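Endo-beta-mannanase (Opitutaceae bacterium TAV5, PDB 7BOB) probably hydrolyses beta-1,4-mannosidic bonds as an exo-acting glycoside hydrolase of family 5, releasing mannose units from the ends of mannan-type sugars. Local coordinates at residues A[114-122]-A[160-171]. Numbering follows the deposited sequence.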
loop_
_atom_site.group_PDB
_atom_site.type_symbol
_atom_site.label_atom_id
_atom_site.label_comp_id
_atom_site.label_asym_id
_atom_site.label_seq_id
_atom_site.Cartn_x
_atom_site.Cartn_y
_atom_site.Cartn_z
ATOM N N LYS A 114 -6.593 29.306 5.269
ATOM C CA LYS A 114 -5.661 28.222 5.005
ATOM C C LYS A 114 -6.379 27.203 4.126
ATOM O O LYS A 114 -7.426 26.669 4.516
ATOM C CB LYS A 114 -5.160 27.576 6.298
ATOM C CG LYS A 114 -4.434 26.234 6.104
ATOM C CD LYS A 114 -4.395 25.423 7.413
ATOM C CE LYS A 114 -3.800 24.013 7.224
ATOM N NZ LYS A 114 -4.479 23.295 6.122
ATOM N N SER A 115 -5.841 26.973 2.930
ATOM C CA SER A 115 -6.384 25.956 2.050
ATOM C C SER A 115 -5.794 24.596 2.400
ATOM O O SER A 115 -4.751 24.489 3.062
ATOM C CB SER A 115 -6.081 26.286 0.593
ATOM O OG SER A 115 -4.739 25.940 0.305
ATOM N N ASP A 116 -6.468 23.542 1.938
ATOM C CA ASP A 116 -5.941 22.205 2.178
ATOM C C ASP A 116 -4.625 21.980 1.452
ATOM O O ASP A 116 -3.870 21.090 1.843
ATOM C CB ASP A 116 -6.964 21.146 1.776
ATOM C CG ASP A 116 -8.330 21.405 2.380
ATOM O OD1 ASP A 116 -8.398 21.869 3.554
ATOM O OD2 ASP A 116 -9.336 21.173 1.671
ATOM N N THR A 117 -4.316 22.784 0.429
ATOM C CA THR A 117 -3.007 22.687 -0.211
ATOM C C THR A 117 -1.884 23.255 0.648
ATOM O O THR A 117 -0.713 23.041 0.329
ATOM C CB THR A 117 -3.003 23.408 -1.571
ATOM O OG1 THR A 117 -2.895 24.823 -1.365
ATOM C CG2 THR A 117 -4.272 23.106 -2.367
ATOM N N GLN A 118 -2.200 23.978 1.724
ATOM C CA GLN A 118 -1.189 24.633 2.541
ATOM C C GLN A 118 -0.934 23.784 3.774
ATOM O O GLN A 118 -1.757 23.745 4.697
ATOM C CB GLN A 118 -1.629 26.028 2.942
ATOM C CG GLN A 118 -1.641 27.051 1.816
ATOM C CD GLN A 118 -2.237 28.314 2.333
ATOM O OE1 GLN A 118 -3.448 28.503 2.254
ATOM N NE2 GLN A 118 -1.409 29.140 2.975
ATOM N N ASN A 119 0.215 23.123 3.777
ATOM C CA ASN A 119 0.638 22.257 4.856
ATOM C C ASN A 119 1.014 23.089 6.074
ATOM O O ASN A 119 1.873 23.970 5.978
ATOM C CB ASN A 119 1.827 21.423 4.393
ATOM C CG ASN A 119 2.340 20.486 5.482
ATOM O OD1 ASN A 119 3.046 20.909 6.396
ATOM N ND2 ASN A 119 1.981 19.205 5.382
ATOM N N LEU A 120 0.391 22.781 7.220
ATOM C CA LEU A 120 0.582 23.588 8.426
ATOM C C LEU A 120 2.059 23.794 8.746
ATOM O O LEU A 120 2.458 24.870 9.203
ATOM C CB LEU A 120 -0.129 22.940 9.627
ATOM C CG LEU A 120 0.056 23.677 10.970
ATOM C CD1 LEU A 120 -0.894 24.859 11.077
ATOM C CD2 LEU A 120 -0.074 22.763 12.208
ATOM N N PHE A 121 2.891 22.786 8.489
ATOM C CA PHE A 121 4.274 22.817 8.947
ATOM C C PHE A 121 5.249 23.404 7.932
ATOM O O PHE A 121 6.275 23.973 8.328
ATOM C CB PHE A 121 4.739 21.397 9.303
ATOM C CG PHE A 121 3.907 20.726 10.367
ATOM C CD1 PHE A 121 3.773 21.299 11.629
ATOM C CD2 PHE A 121 3.271 19.516 10.107
ATOM C CE1 PHE A 121 3.016 20.673 12.621
ATOM C CE2 PHE A 121 2.521 18.876 11.092
ATOM C CZ PHE A 121 2.391 19.459 12.357
ATOM N N SER A 122 4.985 23.249 6.637
ATOM C CA SER A 122 5.970 23.566 5.612
ATOM C C SER A 122 5.611 24.763 4.756
ATOM O O SER A 122 6.513 25.375 4.173
ATOM C CB SER A 122 6.150 22.371 4.677
ATOM O OG SER A 122 4.879 22.039 4.159
ATOM N N LEU A 160 -2.119 15.055 12.901
ATOM C CA LEU A 160 -2.561 15.794 11.735
ATOM C C LEU A 160 -2.095 15.106 10.452
ATOM O O LEU A 160 -0.946 14.651 10.369
ATOM C CB LEU A 160 -2.005 17.213 11.775
ATOM C CG LEU A 160 -2.659 18.167 12.772
ATOM C CD1 LEU A 160 -1.797 19.408 12.946
ATOM C CD2 LEU A 160 -4.085 18.514 12.338
ATOM N N PRO A 161 -2.947 15.044 9.428
ATOM C CA PRO A 161 -2.471 14.543 8.123
ATOM C C PRO A 161 -1.241 15.287 7.647
ATOM O O PRO A 161 -0.427 14.719 6.911
ATOM C CB PRO A 161 -3.655 14.783 7.168
ATOM C CG PRO A 161 -4.766 15.346 7.980
ATOM C CD PRO A 161 -4.243 15.733 9.348
ATOM N N ASP A 162 -1.079 16.548 8.071
ATOM C CA ASP A 162 0.056 17.364 7.642
ATOM C C ASP A 162 1.395 16.734 8.002
ATOM O O ASP A 162 2.400 17.020 7.336
ATOM C CB ASP A 162 -0.031 18.770 8.258
ATOM C CG ASP A 162 -1.384 19.419 8.052
ATOM O OD1 ASP A 162 -2.380 18.856 8.556
ATOM O OD2 ASP A 162 -1.446 20.496 7.394
ATOM N N CYS A 163 1.441 15.906 9.062
ATOM C CA CYS A 163 2.675 15.207 9.461
ATOM C C CYS A 163 3.201 14.237 8.400
ATOM O O CYS A 163 4.411 13.978 8.350
ATOM C CB CYS A 163 2.445 14.414 10.740
ATOM S SG CYS A 163 1.977 15.474 12.099
ATOM N N SER A 164 2.307 13.620 7.626
ATOM C CA SER A 164 2.734 12.703 6.565
ATOM C C SER A 164 3.353 13.450 5.398
ATOM O O SER A 164 4.255 12.935 4.739
ATOM C CB SER A 164 1.557 11.875 6.025
ATOM O OG SER A 164 0.711 11.386 7.052
ATOM N N ALA A 165 2.882 14.658 5.134
ATOM C CA ALA A 165 3.314 15.398 3.961
ATOM C C ALA A 165 4.516 16.292 4.225
ATOM O O ALA A 165 5.189 16.699 3.276
ATOM C CB ALA A 165 2.147 16.232 3.428
ATOM N N ALA A 166 4.805 16.617 5.475
ATOM C CA ALA A 166 5.977 17.414 5.794
ATOM C C ALA A 166 7.099 16.497 6.248
ATOM O O ALA A 166 6.853 15.506 6.937
ATOM C CB ALA A 166 5.671 18.426 6.887
ATOM N N THR A 167 8.328 16.835 5.873
ATOM C CA THR A 167 9.460 16.057 6.342
ATOM C C THR A 167 9.655 16.260 7.847
ATOM O O THR A 167 9.249 17.288 8.402
ATOM C CB THR A 167 10.733 16.463 5.616
ATOM O OG1 THR A 167 11.046 17.819 5.968
ATOM C CG2 THR A 167 10.570 16.322 4.070
ATOM N N PRO A 168 10.258 15.278 8.531
ATOM C CA PRO A 168 10.683 15.506 9.921
ATOM C C PRO A 168 11.495 16.785 10.103
ATOM O O PRO A 168 11.308 17.493 11.097
ATOM C CB PRO A 168 11.512 14.252 10.239
ATOM C CG PRO A 168 10.959 13.180 9.339
ATOM C CD PRO A 168 10.555 13.908 8.064
ATOM N N ALA A 169 12.408 17.090 9.176
ATOM C CA ALA A 169 13.164 18.335 9.267
ATOM C C ALA A 169 12.234 19.549 9.296
ATOM O O ALA A 169 12.481 20.515 10.036
ATOM C CB ALA A 169 14.146 18.441 8.093
ATOM N N GLN A 170 11.153 19.510 8.503
ATOM C CA GLN A 170 10.226 20.637 8.455
ATOM C C GLN A 170 9.383 20.738 9.726
ATOM O O GLN A 170 9.055 21.849 10.169
ATOM C CB GLN A 170 9.322 20.521 7.224
ATOM C CG GLN A 170 9.966 20.993 5.926
ATOM C CD GLN A 170 9.206 20.516 4.715
ATOM O OE1 GLN A 170 8.576 19.458 4.739
ATOM N NE2 GLN A 170 9.281 21.278 3.634
ATOM N N VAL A 171 8.980 19.596 10.296
ATOM C CA VAL A 171 8.270 19.615 11.573
ATOM C C VAL A 171 9.180 20.137 12.672
ATOM O O VAL A 171 8.760 20.939 13.517
ATOM C CB VAL A 171 7.733 18.214 11.923
ATOM C CG1 VAL A 171 7.262 18.160 13.395
ATOM C CG2 VAL A 171 6.625 17.793 10.953
HETATM O O HOH W 1 8.891 24.019 8.734
#
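Asn119 ND2 bonds to Asp162 O, and the adjacent Leu120 N bonds to Asp162 OD2, which pins the loop before helix 124-141 to the turn that leads into helix 168-183. Beyond CB of Asn119, CG is anti to the backbone N (chi1 180°), and the side chain slides past that of Asp162 in the opposite direction. CG lies near Asp162 O and CB. ND2 touches Ala165 CB and donates to Asp162 O over 3.0 Å at an N-H···O angle of 164°; it sits in the carbonyl plane of Asp162, on a lone pair, and the acceptor lies in the Asn119 amide plane. OD1 lies beside Ala166 CB and also turns back, accepting from Phe121 N and Ser122 N on opposite faces of its plane, an Asx turn within an Asx motif. Replacing Asn119 by alanine would remove OD1 and ND2, and is likely to leave both backbone N-H groups without this acceptor and Asp162 O with one donor fewer, its bond from Ala166 N remaining.

The second bond, from Leu120 N to Asp162 OD2 (2.9 Å), is nearly straight at 177° and meets the anti side, tilted out of the carboxylate plane. Lys114 NZ, 4.3 Å from Asp162 OD2, is too distant for a salt bridge but may still favour the negative charge.

Phe121 supplies most of the apolar contact. Val171 CG2 makes a CH-pi contact over one face, 4.2 Å from the ring centroid, while Cys163 SG approaches CE2 obliquely at 3.6 Å. Trp174 meets the ring edge-to-face. Leu120 CD2 packs on Leu160 CD1 at 3.8 Å. One water donates to both Phe121 O and Gln170 O, bridging the two backbones.

The chemistry thus implies a junction between the loops following strands 94-101 and 151-154, at the C-terminal ends of the family 5 (beta/alpha)8 barrel strands, fixed in direction by two bonds, one to the backbone and one to the carboxylate of Asp162, and filled by a buried aromatic ring.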